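Local structure of chemotaxis transducer (6GCV) at residues A24-A35 against S119-V130; R36-G44 against Q102-L112. The protein acts as a chemoreceptor of Pseudomonas aeruginosa that senses nitrate by binding it directly to its PilJ-type ligand-binding domain. One frame throughout, in Å; residues are numbered along the deposited sequence. Where two conformers were deposited one is given.

Contact 1 of 2, residues A24-A35 against S119-V130. With NO3 (nitrate ion), chain D.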
loop_
_atom_site.group_PDB
_atom_site.type_symbol
_atom_site.label_atom_id
_atom_site.label_comp_id
_atom_site.label_asym_id
_atom_site.label_seq_id
_atom_site.Cartn_x
_atom_site.Cartn_y
_atom_site.Cartn_z
ATOM N N ALA A 24 -3.338 2.723 10.033
ATOM C CA ALA A 24 -3.592 1.303 9.811
ATOM C C ALA A 24 -3.651 0.981 8.293
ATOM O O ALA A 24 -3.098 -0.006 7.836
ATOM C CB ALA A 24 -4.874 0.885 10.520
ATOM N N GLY A 25 -4.363 1.812 7.520
ATOM C CA GLY A 25 -4.415 1.582 6.096
ATOM C C GLY A 25 -3.042 1.639 5.446
ATOM O O GLY A 25 -2.722 0.787 4.590
ATOM N N ALA A 26 -2.222 2.596 5.865
ATOM C CA ALA A 26 -0.893 2.741 5.281
ATOM C C ALA A 26 -0.020 1.508 5.525
ATOM O O ALA A 26 0.898 1.271 4.750
ATOM C CB ALA A 26 -0.221 4.012 5.761
ATOM N N GLN A 27 -0.309 0.729 6.571
ATOM C CA GLN A 27 0.436 -0.520 6.765
ATOM C C GLN A 27 0.315 -1.419 5.533
ATOM O O GLN A 27 1.231 -2.156 5.176
ATOM C CB GLN A 27 -0.067 -1.289 7.983
ATOM C CG GLN A 27 0.085 -0.609 9.332
ATOM C CD GLN A 27 1.535 -0.400 9.703
ATOM O OE1 GLN A 27 2.235 0.432 9.098
ATOM N NE2 GLN A 27 2.004 -1.131 10.736
ATOM N N ARG A 28 -0.877 -1.439 4.940
ATOM C CA ARG A 28 -1.116 -2.230 3.739
ATOM C C ARG A 28 -0.127 -1.834 2.648
ATOM O O ARG A 28 0.572 -2.677 2.058
ATOM C CB ARG A 28 -2.542 -2.036 3.216
ATOM C CG ARG A 28 -3.647 -2.394 4.215
ATOM C CD ARG A 28 -5.039 -2.196 3.630
ATOM N NE ARG A 28 -5.286 -0.783 3.331
ATOM C CZ ARG A 28 -6.505 -0.283 3.097
ATOM N NH1 ARG A 28 -7.571 -1.058 3.196
ATOM N NH2 ARG A 28 -6.655 1.012 2.826
ATOM N N MET A 29 -0.029 -0.544 2.406
ATOM C CA MET A 29 0.910 -0.026 1.420
ATOM C C MET A 29 2.352 -0.368 1.788
ATOM O O MET A 29 3.122 -0.801 0.912
ATOM C CB MET A 29 0.729 1.478 1.290
ATOM C CG MET A 29 1.660 2.156 0.310
ATOM S SD MET A 29 3.306 2.519 0.984
ATOM C CE MET A 29 2.906 3.788 2.148
ATOM N N LEU A 30 2.706 -0.163 3.064
ATOM C CA LEU A 30 4.098 -0.358 3.426
ATOM C C LEU A 30 4.528 -1.805 3.198
ATOM O O LEU A 30 5.668 -2.060 2.778
ATOM C CB LEU A 30 4.350 0.075 4.867
ATOM C CG LEU A 30 4.234 1.585 5.116
ATOM C CD1 LEU A 30 4.162 1.876 6.591
ATOM C CD2 LEU A 30 5.371 2.367 4.494
ATOM N N SER A 31 3.637 -2.749 3.484
ATOM C CA SER A 31 3.968 -4.145 3.255
ATOM C C SER A 31 4.378 -4.414 1.813
ATOM O O SER A 31 5.205 -5.286 1.559
ATOM C CB SER A 31 2.801 -5.052 3.687
ATOM O OG SER A 31 1.719 -5.070 2.752
ATOM N N GLN A 32 3.746 -3.704 0.892
ATOM C CA GLN A 32 4.033 -3.881 -0.527
ATOM C C GLN A 32 5.288 -3.094 -0.974
ATOM O O GLN A 32 6.091 -3.595 -1.761
ATOM C CB GLN A 32 2.798 -3.505 -1.350
ATOM C CG GLN A 32 1.576 -4.296 -0.943
ATOM C CD GLN A 32 1.802 -5.762 -1.066
ATOM O OE1 GLN A 32 1.889 -6.252 -2.190
ATOM N NE2 GLN A 32 1.948 -6.466 0.064
ATOM N N LYS A 33 5.417 -1.882 -0.453
ATOM C CA LYS A 33 6.612 -1.072 -0.737
ATOM C C LYS A 33 7.889 -1.782 -0.329
ATOM O O LYS A 33 8.881 -1.790 -1.074
ATOM C CB LYS A 33 6.476 0.308 -0.068
ATOM C CG LYS A 33 7.623 1.274 -0.370
ATOM C CD LYS A 33 7.284 2.671 0.132
ATOM C CE LYS A 33 8.343 3.679 -0.284
ATOM N NZ LYS A 33 9.438 3.687 0.707
ATOM N N MET A 34 7.871 -2.381 0.860
ATOM C CA MET A 34 9.067 -3.056 1.321
ATOM C C MET A 34 9.386 -4.263 0.433
ATOM O O MET A 34 10.563 -4.565 0.186
ATOM C CB MET A 34 9.027 -3.386 2.810
ATOM C CG MET A 34 7.950 -4.310 3.204
ATOM S SD MET A 34 7.814 -4.490 5.000
ATOM C CE MET A 34 7.146 -2.991 5.694
ATOM N N ALA A 35 8.361 -4.956 -0.047
ATOM C CA ALA A 35 8.612 -6.077 -0.941
ATOM C C ALA A 35 9.271 -5.593 -2.243
ATOM O O ALA A 35 10.222 -6.199 -2.735
ATOM C CB ALA A 35 7.336 -6.822 -1.253
ATOM N N SER A 119 3.633 -12.236 1.210
ATOM C CA SER A 119 3.313 -10.815 1.069
ATOM C C SER A 119 1.803 -10.606 0.919
ATOM O O SER A 119 1.212 -9.717 1.551
ATOM C CB SER A 119 4.048 -10.229 -0.143
ATOM O OG SER A 119 3.918 -8.805 -0.185
ATOM N N THR A 120 1.190 -11.444 0.095
ATOM C CA THR A 120 -0.248 -11.374 -0.133
ATOM C C THR A 120 -1.029 -11.730 1.130
ATOM O O THR A 120 -2.055 -11.109 1.442
ATOM C CB THR A 120 -0.607 -12.262 -1.327
ATOM O OG1 THR A 120 0.002 -11.673 -2.485
ATOM C CG2 THR A 120 -2.142 -12.435 -1.493
ATOM N N GLU A 121 -0.552 -12.730 1.870
ATOM C CA GLU A 121 -1.178 -13.114 3.111
ATOM C C GLU A 121 -1.145 -11.989 4.121
ATOM O O GLU A 121 -2.159 -11.670 4.760
ATOM C CB GLU A 121 -0.524 -14.389 3.677
ATOM C CG GLU A 121 -1.074 -14.823 5.024
ATOM C CD GLU A 121 -0.414 -16.064 5.575
ATOM O OE1 GLU A 121 0.204 -16.834 4.804
ATOM O OE2 GLU A 121 -0.569 -16.303 6.789
ATOM N N LEU A 122 0.029 -11.388 4.294
ATOM C CA LEU A 122 0.145 -10.272 5.233
ATOM C C LEU A 122 -0.775 -9.128 4.836
ATOM O O LEU A 122 -1.478 -8.547 5.658
ATOM C CB LEU A 122 1.587 -9.794 5.371
ATOM C CG LEU A 122 1.789 -8.560 6.246
ATOM C CD1 LEU A 122 1.348 -8.824 7.653
ATOM C CD2 LEU A 122 3.242 -8.114 6.247
ATOM N N LEU A 123 -0.754 -8.790 3.544
ATOM C CA LEU A 123 -1.625 -7.731 3.028
ATOM C C LEU A 123 -3.087 -8.000 3.392
ATOM O O LEU A 123 -3.795 -7.095 3.874
ATOM C CB LEU A 123 -1.429 -7.614 1.508
ATOM C CG LEU A 123 -2.363 -6.656 0.804
ATOM C CD1 LEU A 123 -2.247 -5.248 1.327
ATOM C CD2 LEU A 123 -2.113 -6.708 -0.685
ATOM N N GLY A 124 -3.511 -9.245 3.201
ATOM C CA GLY A 124 -4.895 -9.618 3.523
ATOM C C GLY A 124 -5.220 -9.421 4.986
ATOM O O GLY A 124 -6.305 -8.963 5.335
ATOM N N GLU A 125 -4.292 -9.815 5.851
ATOM C CA GLU A 125 -4.519 -9.665 7.295
ATOM C C GLU A 125 -4.477 -8.226 7.749
ATOM O O GLU A 125 -5.208 -7.852 8.668
ATOM C CB GLU A 125 -3.580 -10.534 8.106
ATOM C CG GLU A 125 -3.754 -12.021 7.777
ATOM C CD GLU A 125 -5.130 -12.583 8.097
ATOM O OE1 GLU A 125 -5.892 -12.024 8.908
ATOM O OE2 GLU A 125 -5.460 -13.649 7.534
ATOM N N LEU A 126 -3.667 -7.406 7.083
ATOM C CA LEU A 126 -3.687 -5.984 7.361
ATOM C C LEU A 126 -4.988 -5.356 6.912
ATOM O O LEU A 126 -5.527 -4.479 7.566
ATOM C CB LEU A 126 -2.496 -5.289 6.695
ATOM C CG LEU A 126 -1.142 -5.622 7.294
ATOM C CD1 LEU A 126 -0.009 -5.210 6.366
ATOM C CD2 LEU A 126 -0.995 -5.017 8.682
ATOM N N ASN A 127 -5.481 -5.776 5.754
ATOM C CA ASN A 127 -6.776 -5.292 5.311
ATOM C C ASN A 127 -7.865 -5.716 6.296
ATOM O O ASN A 127 -8.782 -4.941 6.591
ATOM C CB ASN A 127 -7.075 -5.815 3.928
ATOM C CG ASN A 127 -8.211 -5.093 3.306
ATOM O OD1 ASN A 127 -8.243 -3.858 3.274
ATOM N ND2 ASN A 127 -9.140 -5.845 2.794
ATOM N N ASN A 128 -7.787 -6.955 6.801
ATOM C CA ASN A 128 -8.759 -7.395 7.792
ATOM C C ASN A 128 -8.693 -6.535 9.069
ATOM O O ASN A 128 -9.707 -6.231 9.683
ATOM C CB ASN A 128 -8.576 -8.867 8.148
ATOM C CG ASN A 128 -8.912 -9.800 6.996
ATOM O OD1 ASN A 128 -9.613 -9.414 6.050
ATOM N ND2 ASN A 128 -8.413 -11.046 7.060
ATOM N N LEU A 129 -7.494 -6.152 9.479
ATOM C CA LEU A 129 -7.325 -5.260 10.632
ATOM C C LEU A 129 -8.019 -3.932 10.400
ATOM O O LEU A 129 -8.776 -3.460 11.268
ATOM C CB LEU A 129 -5.846 -5.068 10.980
ATOM C CG LEU A 129 -5.538 -4.082 12.116
ATOM C CD1 LEU A 129 -6.144 -4.535 13.419
ATOM C CD2 LEU A 129 -4.043 -3.843 12.262
ATOM N N VAL A 130 -7.780 -3.332 9.234
ATOM C CA VAL A 130 -8.445 -2.082 8.880
ATOM C C VAL A 130 -9.965 -2.243 8.942
ATOM O O VAL A 130 -10.668 -1.407 9.490
ATOM C CB VAL A 130 -8.019 -1.597 7.457
ATOM C CG1 VAL A 130 -8.878 -0.431 6.974
ATOM C CG2 VAL A 130 -6.556 -1.208 7.476
HETATM N N NO3 D . -3.433 2.161 2.193
HETATM O O1 NO3 D . -4.335 2.778 2.785
HETATM O O2 NO3 D . -2.292 2.724 1.968
HETATM O O3 NO3 D . -3.542 0.972 1.744
#
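R28 lies opposite L123, their CA atoms 5.6 Å apart, on two helical segments that run antiparallel, 173° between their directions. The axes of 24-35 and 119-130 approach to 8.7 Å. These are parts of the first and last helices of the four-helix bundle that forms the PilJ-type sensor domain, which here pairs with a second subunit. Small residues line the first helix where the second presses on it: A24 takes V130 CG2, and S31 CB receives the methyls of L122 and L126. L126 forks over this surface, its CD1 3.5 Å from Q27 O while CD2 rests on Q27 CB; the amide of Q27 turns away and donates to Y58 O. A short polar chain closes the other end. Q32 NE2 gives one N-H to S31 OG within its amide plane, and a more tilted bond of 3.1 Å to S119 OG. Q32 OE1 is taken by R36 of the second subunit, and S119 OG also bonds with Y96 OH. R28 is the knob of the contact, its side chain seated among L123, L126, N127 and V130. A bend at chi3 (-64°) turns the guanidinium toward N127, and R28 NH1 meets N127 OD1 at 2.9 Å in the guanidinium plane. V130 CG1 stands over the NH1 rim of one face of the R28 guanidinium. The NE/NH2 edge of R28 holds nitrate, which R28 of the second subunit also binds, consistent with a ligand site shared at the dimer interface. R28 NE reaches NO3 O3 at 2.9 Å, and NH2 meets O1 in a straight bond of 179°.

Contact 2 of 2, residues R36-G44 against Q102-L112. With NA (sodium ion), chain E; ACT (acetate ion), chain G.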
loop_
_atom_site.group_PDB
_atom_site.type_symbol
_atom_site.label_atom_id
_atom_site.label_comp_id
_atom_site.label_asym_id
_atom_site.label_seq_id
_atom_site.Cartn_x
_atom_site.Cartn_y
_atom_site.Cartn_z
ATOM N N ARG A 36 8.747 -4.521 -2.815
ATOM C CA ARG A 36 9.368 -4.013 -4.008
ATOM C C ARG A 36 10.812 -3.584 -3.789
ATOM O O ARG A 36 11.676 -3.847 -4.607
ATOM C CB ARG A 36 8.482 -3.073 -4.756
ATOM C CG ARG A 36 8.151 -1.794 -4.208
ATOM C CD ARG A 36 8.993 -0.675 -4.787
ATOM N NE ARG A 36 8.467 0.604 -4.358
ATOM C CZ ARG A 36 9.107 1.767 -4.372
ATOM N NH1 ARG A 36 10.423 1.803 -4.480
ATOM N NH2 ARG A 36 8.400 2.857 -4.002
ATOM N N GLU A 37 11.074 -2.928 -2.664
ATOM C CA GLU A 37 12.447 -2.512 -2.358
ATOM C C GLU A 37 13.370 -3.737 -2.194
ATOM O O GLU A 37 14.543 -3.687 -2.642
ATOM C CB GLU A 37 12.442 -1.654 -1.102
ATOM C CG GLU A 37 11.833 -0.296 -1.337
ATOM C CD GLU A 37 11.501 0.495 -0.094
ATOM O OE1 GLU A 37 11.308 -0.113 0.966
ATOM O OE2 GLU A 37 11.376 1.755 -0.169
ATOM N N ALA A 38 12.890 -4.778 -1.516
ATOM C CA ALA A 38 13.718 -5.982 -1.344
ATOM C C ALA A 38 13.998 -6.670 -2.663
ATOM O O ALA A 38 15.115 -7.152 -2.900
ATOM C CB ALA A 38 13.054 -6.915 -0.361
ATOM N N LEU A 39 12.978 -6.750 -3.533
ATOM C CA LEU A 39 13.179 -7.366 -4.845
ATOM C C LEU A 39 14.155 -6.545 -5.706
ATOM O O LEU A 39 14.977 -7.111 -6.445
ATOM C CB LEU A 39 11.836 -7.532 -5.569
ATOM C CG LEU A 39 10.894 -8.551 -4.896
ATOM C CD1 LEU A 39 9.488 -8.337 -5.432
ATOM C CD2 LEU A 39 11.328 -9.963 -5.120
ATOM N N GLN A 40 14.096 -5.236 -5.602
ATOM C CA GLN A 40 15.036 -4.400 -6.327
ATOM C C GLN A 40 16.502 -4.599 -5.839
ATOM O O GLN A 40 17.440 -4.618 -6.628
ATOM C CB GLN A 40 14.615 -2.955 -6.263
ATOM C CG GLN A 40 15.384 -2.081 -7.234
ATOM C CD GLN A 40 14.666 -0.778 -7.505
ATOM O OE1 GLN A 40 13.430 -0.715 -7.482
ATOM N NE2 GLN A 40 15.423 0.273 -7.760
ATOM N N LEU A 41 16.645 -4.752 -4.532
ATOM C CA LEU A 41 17.936 -5.146 -3.956
ATOM C C LEU A 41 18.362 -6.516 -4.491
ATOM O O LEU A 41 19.554 -6.711 -4.822
ATOM C CB LEU A 41 17.875 -5.150 -2.421
ATOM C CG LEU A 41 17.919 -3.743 -1.802
ATOM C CD1 LEU A 41 17.313 -3.672 -0.419
ATOM C CD2 LEU A 41 19.379 -3.238 -1.755
ATOM N N ARG A 42 17.447 -7.462 -4.607
ATOM C CA ARG A 42 17.842 -8.755 -5.152
ATOM C C ARG A 42 18.404 -8.651 -6.563
ATOM O O ARG A 42 19.321 -9.386 -6.939
ATOM C CB ARG A 42 16.671 -9.732 -5.102
ATOM C CG ARG A 42 17.111 -11.159 -5.338
ATOM C CD ARG A 42 16.036 -12.178 -5.005
ATOM N NE ARG A 42 16.531 -13.525 -5.049
ATOM C CZ ARG A 42 17.336 -14.068 -4.129
ATOM N NH1 ARG A 42 17.589 -13.421 -3.010
ATOM N NH2 ARG A 42 17.805 -15.285 -4.324
ATOM N N LEU A 43 17.880 -7.699 -7.313
ATOM C CA LEU A 43 18.302 -7.390 -8.677
ATOM C C LEU A 43 19.572 -6.552 -8.757
ATOM O O LEU A 43 20.067 -6.304 -9.828
ATOM C CB LEU A 43 17.152 -6.693 -9.430
ATOM C CG LEU A 43 15.996 -7.625 -9.820
ATOM C CD1 LEU A 43 14.698 -6.837 -10.009
ATOM C CD2 LEU A 43 16.349 -8.393 -11.073
ATOM N N GLY A 44 20.107 -6.107 -7.620
ATOM C CA GLY A 44 21.367 -5.336 -7.611
ATOM C C GLY A 44 21.203 -3.878 -7.937
ATOM O O GLY A 44 22.213 -3.205 -8.225
ATOM N N GLN A 102 16.271 -11.869 3.626
ATOM C CA GLN A 102 16.863 -12.885 2.754
ATOM C C GLN A 102 16.691 -12.521 1.270
ATOM O O GLN A 102 17.632 -12.623 0.491
ATOM C CB GLN A 102 16.238 -14.234 3.022
ATOM C CG GLN A 102 16.557 -14.766 4.412
ATOM C CD GLN A 102 18.041 -14.854 4.668
ATOM O OE1 GLN A 102 18.552 -14.304 5.660
ATOM N NE2 GLN A 102 18.747 -15.546 3.802
ATOM N N VAL A 103 15.492 -12.101 0.882
ATOM C CA VAL A 103 15.231 -11.712 -0.499
ATOM C C VAL A 103 16.172 -10.648 -0.957
ATOM O O VAL A 103 16.676 -10.679 -2.080
ATOM C CB VAL A 103 13.764 -11.270 -0.666
ATOM C CG1 VAL A 103 13.530 -10.585 -2.022
ATOM C CG2 VAL A 103 12.852 -12.486 -0.506
ATOM N N ALA A 104 16.428 -9.674 -0.090
ATOM C CA ALA A 104 17.244 -8.518 -0.442
ATOM C C ALA A 104 18.734 -8.829 -0.682
ATOM O O ALA A 104 19.450 -7.953 -1.153
ATOM C CB ALA A 104 17.093 -7.457 0.630
ATOM N N GLN A 105 19.185 -10.018 -0.301
ATOM C CA GLN A 105 20.566 -10.438 -0.491
ATOM C C GLN A 105 20.691 -11.170 -1.837
ATOM O O GLN A 105 20.148 -12.259 -1.989
ATOM C CB GLN A 105 20.987 -11.376 0.628
ATOM C CG GLN A 105 21.031 -10.741 1.993
ATOM C CD GLN A 105 21.329 -11.734 3.071
ATOM O OE1 GLN A 105 22.323 -12.428 3.007
ATOM N NE2 GLN A 105 20.522 -11.765 4.078
ATOM N N PRO A 106 21.392 -10.580 -2.818
ATOM C CA PRO A 106 21.400 -11.200 -4.141
ATOM C C PRO A 106 21.839 -12.634 -4.202
ATOM O O PRO A 106 21.400 -13.363 -5.079
ATOM C CB PRO A 106 22.297 -10.277 -4.958
ATOM C CG PRO A 106 22.113 -8.943 -4.297
ATOM C CD PRO A 106 22.051 -9.270 -2.826
ATOM N N ALA A 107 22.760 -13.026 -3.327
ATOM C CA ALA A 107 23.368 -14.354 -3.366
ATOM C C ALA A 107 22.719 -15.352 -2.444
ATOM O O ALA A 107 23.226 -16.460 -2.288
ATOM C CB ALA A 107 24.861 -14.272 -3.084
ATOM N N SER A 108 21.584 -15.002 -1.826
ATOM C CA SER A 108 20.914 -15.950 -0.928
ATOM C C SER A 108 20.075 -16.989 -1.646
ATOM O O SER A 108 19.765 -16.861 -2.837
ATOM C CB SER A 108 20.042 -15.192 0.061
ATOM O OG SER A 108 18.901 -14.705 -0.645
ATOM N N GLN A 109 19.694 -18.010 -0.907
ATOM C CA GLN A 109 18.734 -19.005 -1.362
ATOM C C GLN A 109 17.379 -18.656 -0.794
ATOM O O GLN A 109 17.231 -18.558 0.430
ATOM C CB GLN A 109 19.124 -20.404 -0.861
ATOM C CG GLN A 109 20.522 -20.798 -1.300
ATOM C CD GLN A 109 20.733 -20.828 -2.799
ATOM O OE1 GLN A 109 19.850 -21.236 -3.548
ATOM N NE2 GLN A 109 21.901 -20.388 -3.248
ATOM N N VAL A 110 16.380 -18.466 -1.654
ATOM C CA VAL A 110 15.026 -18.134 -1.200
ATOM C C VAL A 110 14.015 -18.783 -2.105
ATOM O O VAL A 110 14.337 -19.218 -3.210
ATOM C CB VAL A 110 14.744 -16.619 -1.192
ATOM C CG1 VAL A 110 15.677 -15.875 -0.281
ATOM C CG2 VAL A 110 14.858 -16.064 -2.584
ATOM N N ASP A 111 12.776 -18.825 -1.639
ATOM C CA ASP A 111 11.642 -19.287 -2.451
ATOM C C ASP A 111 10.819 -18.053 -2.812
ATOM O O ASP A 111 10.062 -17.558 -1.975
ATOM C CB ASP A 111 10.816 -20.274 -1.636
ATOM C CG ASP A 111 9.557 -20.734 -2.350
ATOM O OD1 ASP A 111 9.262 -20.260 -3.458
ATOM O OD2 ASP A 111 8.862 -21.589 -1.746
ATOM N N LEU A 112 11.000 -17.528 -4.023
ATOM C CA LEU A 112 10.356 -16.267 -4.365
ATOM C C LEU A 112 8.829 -16.387 -4.480
ATOM O O LEU A 112 8.129 -15.452 -4.179
ATOM C CB LEU A 112 10.929 -15.681 -5.664
ATOM C CG LEU A 112 12.341 -15.132 -5.550
ATOM C CD1 LEU A 112 12.828 -14.737 -6.920
ATOM C CD2 LEU A 112 12.394 -13.953 -4.579
HETATM NA NA NA E . 15.690 -0.984 -2.856
HETATM C C ACT G . 12.231 4.122 -2.419
HETATM O O ACT G . 12.118 4.609 -3.590
HETATM O OXT ACT G . 12.328 2.857 -2.233
HETATM C CH3 ACT G . 12.017 4.993 -1.219
HETATM O O HOH W 1 20.314 -12.122 -7.258
HETATM O O HOH W 2 14.297 1.375 -3.513
#
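A104 fits its CB into a shallow hollow between A38 and L41, lying 3.9 Å from L41 CB and touching L41 CD1 as well. With so small a side chain, the backbones come close, and A104 CA points its hydrogen at A38 O in a CA-H...O contact of 3.5 Å. One residue earlier, V103 CG1 is the bump that enters the groove between A38 CB and L39 CD2, and F115 of helix 112-137 packs on V103 and L39 as well. L112 CD2 sits in the notch formed by L39 CD2 and R42 CD, touching both. At the outer edge P106 lays its ring on the last turn of helix 18-42, CG 3.4 Å from L41 O. This is one end of the four-helix bundle: helix 18-42 finishes in a Schellman motif at G44, while the connection from helix 80-103 to helix 112-137 makes a type I turn at Q105-S108 and folds round R42. With CG anti to the backbone N (chi1 -166°) and the chain extended as far as NE, R42 reaches into the bowl of this loop. R42 NH1 donates in the guanidinium plane to V103 O at 3.0 Å, coming from above the carbonyl plane. R42 also grips S108 end-on, NH1 to OG and NH2 to O, the latter pair 2.9 Å apart. V110 CG2, less certain because the side chain has two conformers, lies over the centre of one guanidinium face; P106 O lies over the opposite face, offset toward the rim. On helix 18-42, E37 O binds sodium at 2.9 Å, in a site that includes D47. A water bridges the rim, donating to both R42 O and P106 O.

Both contacts use helix 18-42, in consecutive segments, with centres about 20 Å apart. Contact 1 is core: its centre lies about 5 Å from that of the chain, and its touching residues are mostly buried. Contact 2, about 19 Å from the chain centre, is partly buried at the bundle end. Each has an arginine as its main polar group, differently employed: in contact 1 it faces a bound anion beside a helix-helix seam, whereas in contact 2 backbone carbonyls and a serine of an inter-helix loop surround it. Regular helix against helix gives way to helix against loop. The second subunit touches both, bonding to R28 in contact 1 and to R36 and Q40 in contact 2.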